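DTDP-glucose 4,6-dehydratase (Klebsiella pneumoniae, PDB 5U4Q) binds NAD in a Rossmann fold and probably catalyses the dehydration of dTDP-glucose to its 4-keto-6-deoxy product. Local coordinates at residues A[109-114]-A[164-168]; A[140-144]-A[259-263]; A[198-203]-A[278-284]; A[215-221]-A[264-270]. All coordinates share one frame. Where two conformers were deposited one is given. Residue numbers count along the deposited sequence, not the author numbering.

Contact 1 (A[109-114]-A[164-168]); sequences YLNILE and MAHTY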
loop_
_atom_site.group_PDB
_atom_site.type_symbol
_atom_site.label_atom_id
_atom_site.label_comp_id
_atom_site.label_asym_id
_atom_site.label_seq_id
_atom_site.Cartn_x
_atom_site.Cartn_y
_atom_site.Cartn_z
ATOM N N TYR A 109 -7.576 0.691 -7.287
ATOM C CA TYR A 109 -6.369 0.364 -8.043
ATOM C C TYR A 109 -6.393 -1.125 -8.401
ATOM O O TYR A 109 -5.995 -1.506 -9.499
ATOM C CB TYR A 109 -5.095 0.763 -7.278
ATOM C CG TYR A 109 -3.859 0.697 -8.166
ATOM C CD1 TYR A 109 -3.631 1.654 -9.122
ATOM C CD2 TYR A 109 -2.954 -0.341 -8.069
ATOM C CE1 TYR A 109 -2.525 1.575 -9.978
ATOM C CE2 TYR A 109 -1.867 -0.435 -8.898
ATOM C CZ TYR A 109 -1.635 0.536 -9.842
ATOM O OH TYR A 109 -0.549 0.441 -10.681
ATOM N N LEU A 110 -6.857 -1.973 -7.485
ATOM C CA LEU A 110 -6.968 -3.395 -7.795
ATOM C C LEU A 110 -7.938 -3.617 -8.953
ATOM O O LEU A 110 -7.644 -4.430 -9.819
ATOM C CB LEU A 110 -7.404 -4.214 -6.587
ATOM C CG LEU A 110 -7.488 -5.733 -6.833
ATOM C CD1 LEU A 110 -6.192 -6.343 -7.344
ATOM C CD2 LEU A 110 -7.971 -6.446 -5.574
ATOM N N ASN A 111 -9.069 -2.896 -8.976
ATOM C CA ASN A 111 -10.022 -3.044 -10.105
ATOM C C ASN A 111 -9.344 -2.692 -11.423
ATOM O O ASN A 111 -9.565 -3.354 -12.435
ATOM C CB ASN A 111 -11.304 -2.238 -9.867
ATOM C CG ASN A 111 -12.110 -2.790 -8.712
ATOM O OD1 ASN A 111 -11.954 -3.966 -8.367
ATOM N ND2 ASN A 111 -12.939 -1.959 -8.082
ATOM N N ILE A 112 -8.530 -1.641 -11.428
ATOM C CA ILE A 112 -7.766 -1.287 -12.613
ATOM C C ILE A 112 -6.826 -2.451 -13.010
ATOM O O ILE A 112 -6.768 -2.825 -14.198
ATOM C CB ILE A 112 -6.920 0.005 -12.379
ATOM C CG1 ILE A 112 -7.808 1.240 -12.256
ATOM C CG2 ILE A 112 -5.854 0.223 -13.456
ATOM C CD1 ILE A 112 -8.380 1.747 -13.549
ATOM N N LEU A 113 -6.067 -2.986 -12.043
ATOM C CA LEU A 113 -5.110 -4.057 -12.350
ATOM C C LEU A 113 -5.813 -5.299 -12.888
ATOM O O LEU A 113 -5.346 -5.902 -13.848
ATOM C CB LEU A 113 -4.261 -4.399 -11.138
ATOM C CG LEU A 113 -3.245 -3.346 -10.683
ATOM C CD1 LEU A 113 -2.633 -3.772 -9.349
ATOM C CD2 LEU A 113 -2.175 -3.148 -11.725
ATOM N N GLU A 114 -6.934 -5.644 -12.261
ATOM C CA GLU A 114 -7.729 -6.803 -12.709
ATOM C C GLU A 114 -8.232 -6.607 -14.119
ATOM O O GLU A 114 -8.180 -7.542 -14.937
ATOM C CB GLU A 114 -8.856 -7.101 -11.731
ATOM C CG GLU A 114 -8.372 -7.881 -10.520
ATOM C CD GLU A 114 -7.991 -9.314 -10.874
ATOM O OE1 GLU A 114 -8.940 -10.070 -11.171
ATOM O OE2 GLU A 114 -6.802 -9.687 -10.833
HETATM N N MSE A 164 1.673 -3.169 -5.918
HETATM C CA MSE A 164 0.664 -3.954 -6.611
HETATM C C MSE A 164 0.990 -4.030 -8.093
HETATM O O MSE A 164 0.871 -5.092 -8.706
HETATM C CB MSE A 164 -0.728 -3.369 -6.318
HETATM C CG MSE A 164 -1.061 -3.473 -4.823
HETATM SE SE MSE A 164 -2.487 -2.220 -4.265
HETATM C CE MSE A 164 -4.009 -3.023 -5.198
ATOM N N ALA A 165 1.414 -2.910 -8.685
ATOM C CA ALA A 165 1.824 -2.887 -10.092
ATOM C C ALA A 165 2.976 -3.882 -10.314
ATOM O O ALA A 165 2.953 -4.664 -11.285
ATOM C CB ALA A 165 2.246 -1.486 -10.536
ATOM N N HIS A 166 3.926 -3.892 -9.395
ATOM C CA HIS A 166 5.076 -4.804 -9.539
ATOM C C HIS A 166 4.594 -6.254 -9.602
ATOM O O HIS A 166 5.012 -7.025 -10.482
ATOM C CB HIS A 166 6.066 -4.686 -8.407
ATOM C CG HIS A 166 7.251 -5.551 -8.626
ATOM N ND1 HIS A 166 7.352 -6.834 -8.119
ATOM C CD2 HIS A 166 8.325 -5.371 -9.431
ATOM C CE1 HIS A 166 8.453 -7.393 -8.593
ATOM N NE2 HIS A 166 9.071 -6.524 -9.374
ATOM N N THR A 167 3.708 -6.630 -8.672
ATOM C CA THR A 167 3.195 -8.008 -8.661
ATOM C C THR A 167 2.425 -8.389 -9.938
ATOM O O THR A 167 2.555 -9.496 -10.423
ATOM C CB THR A 167 2.287 -8.332 -7.430
ATOM O OG1 THR A 167 1.024 -7.690 -7.567
ATOM C CG2 THR A 167 2.906 -7.937 -6.149
ATOM N N TYR A 168 1.638 -7.476 -10.490
ATOM C CA TYR A 168 0.892 -7.755 -11.711
ATOM C C TYR A 168 1.813 -7.819 -12.936
ATOM O O TYR A 168 1.592 -8.650 -13.842
ATOM C CB TYR A 168 -0.288 -6.776 -11.857
ATOM C CG TYR A 168 -1.512 -7.302 -11.155
ATOM C CD1 TYR A 168 -1.509 -7.549 -9.791
ATOM C CD2 TYR A 168 -2.660 -7.610 -11.866
ATOM C CE1 TYR A 168 -2.614 -8.105 -9.156
ATOM C CE2 TYR A 168 -3.778 -8.136 -11.232
ATOM C CZ TYR A 168 -3.739 -8.400 -9.883
ATOM O OH TYR A 168 -4.820 -8.956 -9.226
#

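Contact 2 (A[140-144]-A[259-263]); sequences PFSTE and RVYNI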
loop_
_atom_site.group_PDB
_atom_site.type_symbol
_atom_site.label_atom_id
_atom_site.label_comp_id
_atom_site.label_asym_id
_atom_site.label_seq_id
_atom_site.Cartn_x
_atom_site.Cartn_y
_atom_site.Cartn_z
ATOM N N PRO A 140 19.203 15.014 -4.273
ATOM C CA PRO A 140 17.806 15.055 -4.724
ATOM C C PRO A 140 17.068 13.745 -4.482
ATOM O O PRO A 140 17.689 12.717 -4.394
ATOM C CB PRO A 140 17.956 15.212 -6.233
ATOM C CG PRO A 140 19.189 14.448 -6.539
ATOM C CD PRO A 140 20.124 14.787 -5.398
ATOM N N PHE A 141 15.743 13.797 -4.398
ATOM C CA PHE A 141 14.961 12.575 -4.307
ATOM C C PHE A 141 15.109 11.801 -5.615
ATOM O O PHE A 141 14.840 12.344 -6.691
ATOM C CB PHE A 141 13.466 12.873 -4.064
ATOM C CG PHE A 141 13.137 13.416 -2.697
ATOM C CD1 PHE A 141 13.788 12.957 -1.542
ATOM C CD2 PHE A 141 12.098 14.322 -2.548
ATOM C CE1 PHE A 141 13.444 13.454 -0.278
ATOM C CE2 PHE A 141 11.735 14.796 -1.297
ATOM C CZ PHE A 141 12.406 14.361 -0.158
ATOM N N SER A 142 15.507 10.532 -5.522
ATOM C CA SER A 142 15.727 9.696 -6.672
ATOM C C SER A 142 14.913 8.414 -6.557
ATOM O O SER A 142 14.683 7.906 -5.445
ATOM C CB SER A 142 17.228 9.314 -6.724
ATOM O OG SER A 142 17.497 8.204 -7.573
ATOM N N THR A 143 14.485 7.870 -7.689
ATOM C CA THR A 143 13.802 6.589 -7.653
ATOM C C THR A 143 14.713 5.425 -7.188
ATOM O O THR A 143 14.249 4.293 -6.987
ATOM C CB THR A 143 13.205 6.239 -9.005
ATOM O OG1 THR A 143 14.218 6.290 -9.999
ATOM C CG2 THR A 143 12.059 7.180 -9.359
ATOM N N GLU A 144 16.007 5.682 -7.032
ATOM C CA GLU A 144 16.889 4.673 -6.441
ATOM C C GLU A 144 16.731 4.615 -4.902
ATOM O O GLU A 144 17.187 3.644 -4.280
ATOM C CB GLU A 144 18.357 5.006 -6.738
ATOM C CG GLU A 144 18.729 4.908 -8.192
ATOM C CD GLU A 144 20.101 5.478 -8.477
ATOM O OE1 GLU A 144 20.857 5.747 -7.520
ATOM O OE2 GLU A 144 20.418 5.663 -9.669
ATOM N N ARG A 259 8.255 -0.209 -14.244
ATOM C CA ARG A 259 9.114 0.965 -14.073
ATOM C C ARG A 259 8.392 2.060 -13.321
ATOM O O ARG A 259 7.173 2.206 -13.456
ATOM C CB ARG A 259 9.528 1.568 -15.419
ATOM C CG ARG A 259 10.550 0.785 -16.216
ATOM C CD ARG A 259 11.906 0.768 -15.542
ATOM N NE ARG A 259 12.895 0.174 -16.436
ATOM C CZ ARG A 259 12.997 -1.129 -16.676
ATOM N NH1 ARG A 259 13.922 -1.568 -17.522
ATOM N NH2 ARG A 259 12.182 -1.988 -16.084
ATOM N N VAL A 260 9.162 2.843 -12.558
ATOM C CA VAL A 260 8.654 4.012 -11.833
ATOM C C VAL A 260 9.632 5.152 -12.161
ATOM O O VAL A 260 10.849 4.953 -12.153
ATOM C CB VAL A 260 8.493 3.826 -10.310
ATOM C CG1 VAL A 260 7.994 5.123 -9.690
ATOM C CG2 VAL A 260 7.544 2.669 -10.001
ATOM N N TYR A 261 9.092 6.325 -12.497
ATOM C CA TYR A 261 9.876 7.514 -12.775
ATOM C C TYR A 261 9.381 8.728 -11.997
ATOM O O TYR A 261 8.172 8.908 -11.802
ATOM C CB TYR A 261 9.784 7.906 -14.256
ATOM C CG TYR A 261 10.327 6.856 -15.193
ATOM C CD1 TYR A 261 11.711 6.689 -15.377
ATOM C CD2 TYR A 261 9.470 6.026 -15.903
ATOM C CE1 TYR A 261 12.192 5.701 -16.215
ATOM C CE2 TYR A 261 9.947 5.030 -16.738
ATOM C CZ TYR A 261 11.310 4.870 -16.888
ATOM O OH TYR A 261 11.759 3.885 -17.736
ATOM N N ASN A 262 10.316 9.572 -11.569
ATOM C CA ASN A 262 9.940 10.917 -11.123
ATOM C C ASN A 262 9.560 11.749 -12.346
ATOM O O ASN A 262 10.164 11.624 -13.408
ATOM C CB ASN A 262 11.097 11.659 -10.468
ATOM C CG ASN A 262 11.441 11.154 -9.088
ATOM O OD1 ASN A 262 10.604 10.644 -8.351
ATOM N ND2 ASN A 262 12.685 11.385 -8.701
ATOM N N ILE A 263 8.558 12.592 -12.188
ATOM C CA ILE A 263 8.176 13.533 -13.252
ATOM C C ILE A 263 8.039 14.915 -12.598
ATOM O O ILE A 263 7.282 15.085 -11.659
ATOM C CB ILE A 263 6.920 13.061 -13.989
ATOM C CG1 ILE A 263 6.601 13.996 -15.158
ATOM C CG2 ILE A 263 5.720 12.926 -13.056
ATOM C CD1 ILE A 263 5.465 13.498 -16.014
HETATM O O HOH W 1 13.334 6.040 -12.551
#

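Contact 3 (A[198-203]-A[278-284]); sequences FTKAML and LEEALGM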
loop_
_atom_site.group_PDB
_atom_site.type_symbol
_atom_site.label_atom_id
_atom_site.label_comp_id
_atom_site.label_asym_id
_atom_site.label_seq_id
_atom_site.Cartn_x
_atom_site.Cartn_y
_atom_site.Cartn_z
ATOM N N PHE A 198 -3.310 29.868 -4.665
ATOM C CA PHE A 198 -2.858 31.243 -4.346
ATOM C C PHE A 198 -3.783 32.313 -4.922
ATOM O O PHE A 198 -4.069 33.320 -4.268
ATOM C CB PHE A 198 -1.444 31.525 -4.846
ATOM C CG PHE A 198 -0.396 30.584 -4.341
ATOM C CD1 PHE A 198 -0.389 30.135 -3.021
ATOM C CD2 PHE A 198 0.644 30.184 -5.185
ATOM C CE1 PHE A 198 0.600 29.264 -2.574
ATOM C CE2 PHE A 198 1.644 29.324 -4.740
ATOM C CZ PHE A 198 1.616 28.856 -3.433
ATOM N N THR A 199 -4.245 32.118 -6.154
ATOM C CA THR A 199 -5.099 33.092 -6.812
ATOM C C THR A 199 -6.426 33.260 -6.072
ATOM O O THR A 199 -6.891 34.387 -5.868
ATOM C CB THR A 199 -5.372 32.654 -8.274
ATOM O OG1 THR A 199 -4.141 32.599 -8.997
ATOM C CG2 THR A 199 -6.327 33.603 -8.965
ATOM N N LYS A 200 -7.021 32.137 -5.684
ATOM C CA LYS A 200 -8.268 32.139 -4.933
ATOM C C LYS A 200 -8.067 32.908 -3.626
ATOM O O LYS A 200 -8.847 33.803 -3.299
ATOM C CB LYS A 200 -8.719 30.702 -4.653
ATOM C CG LYS A 200 -10.128 30.580 -4.097
ATOM C CD LYS A 200 -10.568 29.123 -4.003
ATOM C CE LYS A 200 -11.997 29.000 -3.496
ATOM N NZ LYS A 200 -12.393 27.581 -3.307
ATOM N N ALA A 201 -6.998 32.572 -2.911
ATOM C CA ALA A 201 -6.674 33.216 -1.621
ATOM C C ALA A 201 -6.517 34.728 -1.806
ATOM O O ALA A 201 -7.107 35.520 -1.054
ATOM C CB ALA A 201 -5.409 32.609 -1.028
HETATM N N MSE A 202 -5.766 35.118 -2.832
HETATM C CA MSE A 202 -5.554 36.538 -3.159
HETATM C C MSE A 202 -6.815 37.280 -3.461
HETATM O O MSE A 202 -7.046 38.362 -2.900
HETATM C CB MSE A 202 -4.636 36.701 -4.361
HETATM C CG MSE A 202 -3.216 36.493 -3.902
HETATM SE SE MSE A 202 -2.045 36.353 -5.464
HETATM C CE MSE A 202 -2.051 38.213 -5.991
ATOM N N LEU A 203 -7.657 36.722 -4.329
ATOM C CA LEU A 203 -8.906 37.392 -4.720
ATOM C C LEU A 203 -9.958 37.405 -3.599
ATOM O O LEU A 203 -10.860 38.236 -3.621
ATOM C CB LEU A 203 -9.465 36.797 -6.022
ATOM C CG LEU A 203 -8.582 37.038 -7.255
ATOM C CD1 LEU A 203 -8.963 36.112 -8.403
ATOM C CD2 LEU A 203 -8.627 38.492 -7.712
ATOM N N LEU A 278 2.282 36.196 -9.934
ATOM C CA LEU A 278 0.818 36.272 -9.799
ATOM C C LEU A 278 0.366 37.661 -9.416
ATOM O O LEU A 278 -0.629 38.162 -9.939
ATOM C CB LEU A 278 0.281 35.302 -8.751
ATOM C CG LEU A 278 -0.092 33.907 -9.177
ATOM C CD1 LEU A 278 -0.500 33.131 -7.940
ATOM C CD2 LEU A 278 -1.233 33.916 -10.194
ATOM N N GLU A 279 1.091 38.282 -8.491
ATOM C CA GLU A 279 0.743 39.646 -8.057
ATOM C C GLU A 279 0.736 40.624 -9.227
ATOM O O GLU A 279 -0.186 41.440 -9.363
ATOM C CB GLU A 279 1.693 40.088 -6.951
ATOM C CG GLU A 279 1.412 39.430 -5.612
ATOM C CD GLU A 279 2.427 39.802 -4.544
ATOM O OE1 GLU A 279 3.583 40.135 -4.903
ATOM O OE2 GLU A 279 2.055 39.754 -3.358
ATOM N N GLU A 280 1.739 40.512 -10.089
ATOM C CA GLU A 280 1.852 41.351 -11.270
ATOM C C GLU A 280 0.711 41.084 -12.245
ATOM O O GLU A 280 0.141 42.019 -12.806
ATOM C CB GLU A 280 3.173 41.091 -11.984
ATOM C CG GLU A 280 3.396 41.966 -13.217
ATOM C CD GLU A 280 4.610 41.555 -14.029
ATOM O OE1 GLU A 280 5.382 42.458 -14.422
ATOM O OE2 GLU A 280 4.794 40.335 -14.283
ATOM N N ALA A 281 0.398 39.809 -12.461
ATOM C CA ALA A 281 -0.644 39.435 -13.417
ATOM C C ALA A 281 -2.034 39.844 -12.969
ATOM O O ALA A 281 -2.870 40.198 -13.791
ATOM C CB ALA A 281 -0.614 37.924 -13.689
ATOM N N LEU A 282 -2.274 39.759 -11.670
ATOM C CA LEU A 282 -3.582 40.097 -11.089
ATOM C C LEU A 282 -3.698 41.553 -10.671
ATOM O O LEU A 282 -4.801 42.009 -10.318
ATOM C CB LEU A 282 -3.876 39.180 -9.896
ATOM C CG LEU A 282 -4.007 37.695 -10.247
ATOM C CD1 LEU A 282 -4.042 36.855 -8.989
ATOM C CD2 LEU A 282 -5.247 37.441 -11.101
ATOM N N GLY A 283 -2.573 42.270 -10.692
ATOM C CA GLY A 283 -2.541 43.695 -10.360
ATOM C C GLY A 283 -2.802 44.025 -8.908
ATOM O O GLY A 283 -3.286 45.118 -8.598
HETATM N N MSE A 284 -2.478 43.093 -8.015
HETATM C CA MSE A 284 -2.673 43.298 -6.586
HETATM C C MSE A 284 -1.582 42.649 -5.782
HETATM O O MSE A 284 -0.788 41.876 -6.314
HETATM C CB MSE A 284 -4.022 42.733 -6.191
HETATM C CG MSE A 284 -4.061 41.208 -6.275
HETATM SE SE MSE A 284 -5.895 40.620 -5.918
HETATM C CE MSE A 284 -5.997 41.117 -4.015
#

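Contact 4 (A[215-221]-A[264-270]); sequences KMKRDFT and GNSSPVE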
loop_
_atom_site.group_PDB
_atom_site.type_symbol
_atom_site.label_atom_id
_atom_site.label_comp_id
_atom_site.label_asym_id
_atom_site.label_seq_id
_atom_site.Cartn_x
_atom_site.Cartn_y
_atom_site.Cartn_z
ATOM N N LYS A 215 11.737 31.280 0.055
ATOM C CA LYS A 215 12.812 30.641 -0.716
ATOM C C LYS A 215 12.692 29.126 -0.829
ATOM O O LYS A 215 13.615 28.480 -1.317
ATOM C CB LYS A 215 14.200 31.027 -0.164
ATOM C CG LYS A 215 14.683 32.400 -0.622
ATOM C CD LYS A 215 16.206 32.457 -0.681
ATOM C CE LYS A 215 16.682 33.624 -1.522
ATOM N NZ LYS A 215 18.168 33.694 -1.564
HETATM N N MSE A 216 11.559 28.568 -0.410
HETATM C CA MSE A 216 11.330 27.125 -0.547
HETATM C C MSE A 216 11.284 26.812 -2.015
HETATM O O MSE A 216 10.572 27.478 -2.757
HETATM C CB MSE A 216 10.015 26.709 0.112
HETATM C CG MSE A 216 10.129 25.314 0.691
HETATM SE SE MSE A 216 11.280 25.463 2.287
HETATM C CE MSE A 216 12.786 24.340 1.682
ATOM N N LYS A 217 12.070 25.829 -2.454
ATOM C CA LYS A 217 12.101 25.454 -3.871
ATOM C C LYS A 217 11.055 24.386 -4.142
ATOM O O LYS A 217 11.317 23.197 -3.979
ATOM C CB LYS A 217 13.491 24.969 -4.313
ATOM C CG LYS A 217 14.540 26.074 -4.394
ATOM C CD LYS A 217 15.834 25.572 -5.024
ATOM C CE LYS A 217 16.958 26.602 -4.942
ATOM N NZ LYS A 217 16.678 27.855 -5.698
ATOM N N ARG A 218 9.862 24.819 -4.532
ATOM C CA ARG A 218 8.800 23.881 -4.861
ATOM C C ARG A 218 9.000 23.393 -6.299
ATOM O O ARG A 218 9.462 24.134 -7.171
ATOM C CB ARG A 218 7.419 24.520 -4.690
ATOM C CG ARG A 218 6.960 24.740 -3.238
ATOM C CD ARG A 218 6.518 23.450 -2.546
ATOM N NE ARG A 218 5.380 22.777 -3.202
ATOM C CZ ARG A 218 4.085 23.075 -3.026
ATOM N NH1 ARG A 218 3.143 22.386 -3.689
ATOM N NH2 ARG A 218 3.709 24.067 -2.220
ATOM N N ASP A 219 8.648 22.139 -6.528
ATOM C CA ASP A 219 8.782 21.524 -7.816
ATOM C C ASP A 219 7.404 21.683 -8.481
ATOM O O ASP A 219 6.489 20.909 -8.216
ATOM C CB ASP A 219 9.164 20.054 -7.606
ATOM C CG ASP A 219 9.582 19.372 -8.855
ATOM O OD1 ASP A 219 8.913 19.520 -9.903
ATOM O OD2 ASP A 219 10.602 18.649 -8.805
ATOM N N PHE A 220 7.251 22.754 -9.267
ATOM C CA PHE A 220 6.032 23.066 -10.001
ATOM C C PHE A 220 6.314 22.868 -11.497
ATOM O O PHE A 220 7.256 23.463 -12.045
ATOM C CB PHE A 220 5.632 24.555 -9.799
ATOM C CG PHE A 220 4.784 24.852 -8.580
ATOM C CD1 PHE A 220 5.035 24.280 -7.348
ATOM C CD2 PHE A 220 3.791 25.832 -8.653
ATOM C CE1 PHE A 220 4.270 24.629 -6.231
ATOM C CE2 PHE A 220 3.024 26.182 -7.547
ATOM C CZ PHE A 220 3.275 25.592 -6.331
ATOM N N THR A 221 5.480 22.072 -12.165
ATOM C CA THR A 221 5.605 21.853 -13.593
ATOM C C THR A 221 4.331 22.271 -14.290
ATOM O O THR A 221 3.243 21.910 -13.853
ATOM C CB THR A 221 5.888 20.382 -13.950
ATOM O OG1 THR A 221 7.023 19.931 -13.245
ATOM C CG2 THR A 221 6.159 20.229 -15.426
ATOM N N GLY A 264 8.790 15.881 -13.090
ATOM C CA GLY A 264 8.800 17.199 -12.453
ATOM C C GLY A 264 9.730 18.192 -13.130
ATOM O O GLY A 264 10.186 17.959 -14.239
ATOM N N ASN A 265 10.033 19.278 -12.430
ATOM C CA ASN A 265 10.752 20.412 -13.048
ATOM C C ASN A 265 11.966 20.785 -12.213
ATOM O O ASN A 265 11.836 21.174 -11.045
ATOM C CB ASN A 265 9.766 21.608 -13.167
ATOM C CG ASN A 265 10.362 22.840 -13.843
ATOM O OD1 ASN A 265 11.510 22.842 -14.301
ATOM N ND2 ASN A 265 9.565 23.910 -13.899
ATOM N N SER A 266 13.140 20.708 -12.839
ATOM C CA SER A 266 14.413 21.031 -12.165
ATOM C C SER A 266 14.732 22.526 -12.043
ATOM O O SER A 266 15.712 22.880 -11.406
ATOM C CB SER A 266 15.561 20.306 -12.872
ATOM O OG SER A 266 15.661 20.682 -14.247
ATOM N N SER A 267 13.921 23.407 -12.639
ATOM C CA SER A 267 14.154 24.867 -12.518
ATOM C C SER A 267 14.369 25.256 -11.059
ATOM O O SER A 267 13.678 24.719 -10.206
ATOM C CB SER A 267 12.979 25.670 -13.085
ATOM O OG SER A 267 13.021 27.027 -12.622
ATOM N N PRO A 268 15.303 26.203 -10.772
ATOM C CA PRO A 268 15.604 26.620 -9.384
ATOM C C PRO A 268 14.701 27.749 -8.847
ATOM O O PRO A 268 15.007 28.350 -7.802
ATOM C CB PRO A 268 17.052 27.102 -9.489
ATOM C CG PRO A 268 17.115 27.719 -10.847
ATOM C CD PRO A 268 16.125 26.966 -11.730
ATOM N N VAL A 269 13.624 28.048 -9.566
ATOM C CA VAL A 269 12.653 29.054 -9.131
ATOM C C VAL A 269 12.043 28.683 -7.774
ATOM O O VAL A 269 11.675 27.538 -7.537
ATOM C CB VAL A 269 11.506 29.239 -10.154
ATOM C CG1 VAL A 269 12.019 29.961 -11.398
ATOM C CG2 VAL A 269 10.823 27.901 -10.478
ATOM N N GLU A 270 11.954 29.679 -6.900
ATOM C CA GLU A 270 11.450 29.529 -5.541
ATOM C C GLU A 270 10.015 30.020 -5.445
ATOM O O GLU A 270 9.556 30.755 -6.303
ATOM C CB GLU A 270 12.342 30.357 -4.606
ATOM C CG GLU A 270 13.769 29.817 -4.571
ATOM C CD GLU A 270 14.821 30.799 -4.069
ATOM O OE1 GLU A 270 14.542 32.005 -3.947
ATOM O OE2 GLU A 270 15.959 30.347 -3.831
HETATM O O HOH W 2 16.287 28.120 -1.610
HETATM O O HOH W 3 9.648 26.829 -6.229
HETATM O O HOH W 4 12.419 23.218 -7.955
#

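Contact 1 (A[109-114]-A[164-168])
Here the segments of two helices flanking a Rossmann sheet run nearly parallel, with axes 10.8 Å apart and crossing at -18°. Along 109-114, Tyr109 comes first: its OH lies 3.4 Å from Ala165 CB with no hydrogen-bond partner in the model, while the CE of Met164, a selenomethionine, approaches the ring edge at CD2 (4.1 Å). Leu110 meets that methyl too, CB to Met164 CE at 3.9 Å, and its CD1 lies 3.5 Å from Tyr168 OH. Leu113 fills the middle, with CD1 3.6 Å from Met164 CB and CB above the face of the Tyr168 ring, a CH-pi contact of 3.9 Å to the centroid. Glu114 closes the row: Tyr168 OH donates to its OE2 at 2.7 Å. That carboxylate also pairs with Arg117. Asn111 and His166 hydrogen-bond to the second subunit, consistent with the helix-pair dimer interface of extended short-chain dehydrogenases. Chemically, this is an apolar seam ended by a hydrogen bond from the Tyr168 phenol to a buried carboxylate.

Contact 2 (A[140-144]-A[259-263])
A loop laid across a strand of the Rossmann-type sheet illustrates how such folds attach irregular segments to a regular core: residues 140-144, from the long connection after strand 123-129, meet strand 258-263 through one side-chain amide, one methyl and one water. The amide is that of Asn262, whose ND2 gives a weak hydrogen bond to Phe141 O (3.1 Å, with an N-H...O angle of 120°). Its strongest polar partner is Tyr133, bonded to OD1, and ND2 also bonds Asp304 O, so Asn262 ties this connection and the Asp304 region to the strand. Thr143 covers most of the remaining surface, pointing CG2 at the strand backbone, 3.8 Å from Val260 O and 3.7 Å from Asn262 N. Its OG1 reaches the strand through water 1, which lies 2.7 Å from Thr143 OG1 and donates to Val260 O, also at 2.7 Å. Behind it an ST turn, Glu144 N to Ser142 OG at 3.0 Å, bends the loop. The Phe141 ring leads away from the strand to stack on Tyr133. Beside this contact, strand 258-263 pairs in parallel with strand 176-185, Tyr261 packs on helix 306-312, and Ile263 packs on helix 223-234.

Contact 3 (A[198-203]-A[278-284])
Long, flexible side chains can fill the gap between helices that cross obliquely, and the segments of helices 194-203 and 271-282, with axes 11.2 Å apart and a crossing angle of -56°, are a clear case. Met202, a selenomethionine, takes an m, t, p conformation that extends it across the interface before its last bond turns. SE then lies 4.2 Å from Leu278 CB, and the terminal CE touches Glu279 CG (3.7 Å) and Met284 CG (3.6 Å). In the m, t rotamer Leu278 brings CD1 to 3.6 Å from Phe198 CB and CD2 to 3.4 Å from Thr199 OG1, a hydroxyl itself bonded to Leu195 O; Leu282, likewise m, t, brings CD1 to 3.8 Å from Met202 CE. Gly283, with positive phi, turns the chain out of the helix. Selenomethionine Met284 follows with chi1 p and chi2 t, bringing CE to 3.2 Å from Met202 O and SE to 3.9 Å from Leu203 CD2. The pair lies away from the main sheet, consistent with the C-terminal substrate-binding region of extended short-chain dehydrogenases. Helix 320-334 packs on both partners, and strand 208-211, which pairs with strand 288-291, touches Phe198 and Ala201.

Contact 4 (A[215-221]-A[264-270])
Most striking here is that two largely irregular segments, whose CA atoms come as close as 4.5 Å at Lys217 and Glu270, are joined without a direct backbone-to-backbone hydrogen bond; side chains and water do the work. At one end Asp219 OD1 accepts from Asn265 N at 2.8 Å, and Asn265 ND2 donates to Phe220 O at 3.0 Å. Gly264 fits beneath that carboxylate, its CA 3.4 Å from Asp219 OD1, where a CB would clash. At the other end Lys217 NZ donates to Pro268 O (2.7 Å) and forms a salt bridge with Glu270 OE2 (3.2 Å). Between them, water 3 donates to Arg218 O (2.9 Å) and Val269 O (2.5 Å), and water 4 to Arg218 O (3.2 Å) and Ser267 O (3.0 Å). An Asx turn at Asn265 and an ST turn at Ser267 shape the second loop. Arg218 sends its end elsewhere, to Thr183, with its side chain about 7 Å from the bound NAD. Asp219 and Thr221 bond through their backbones to strand 176-185, so this pairing lies by the C-terminal ends of strands 176-185 and 258-263 in the parallel Rossmann-type sheet, the side on which such folds bind their cofactor.

Read from the N terminus, the chain first closes a loop at contact 1, where helix 153-172 returns to helix 98-118 over strand 123-129. Contact 2 opens within that loop, at 140-144, and closes only at strand 258-263, so the two cross. It also crosses contacts 3 and 4, whose first segments precede 259-263 and whose second segments follow it. Contact 4 lies wholly within the span of contact 3, and its segment 264-270 continues directly from 259-263. Contacts 1 and 3, with centres about 42 Å apart, lie on opposite sides of the chain's centre: one joins helices flanking the Rossmann sheet, the other helices 194-203 and 271-282, with contacts 2 and 4 tying loops to the sheet.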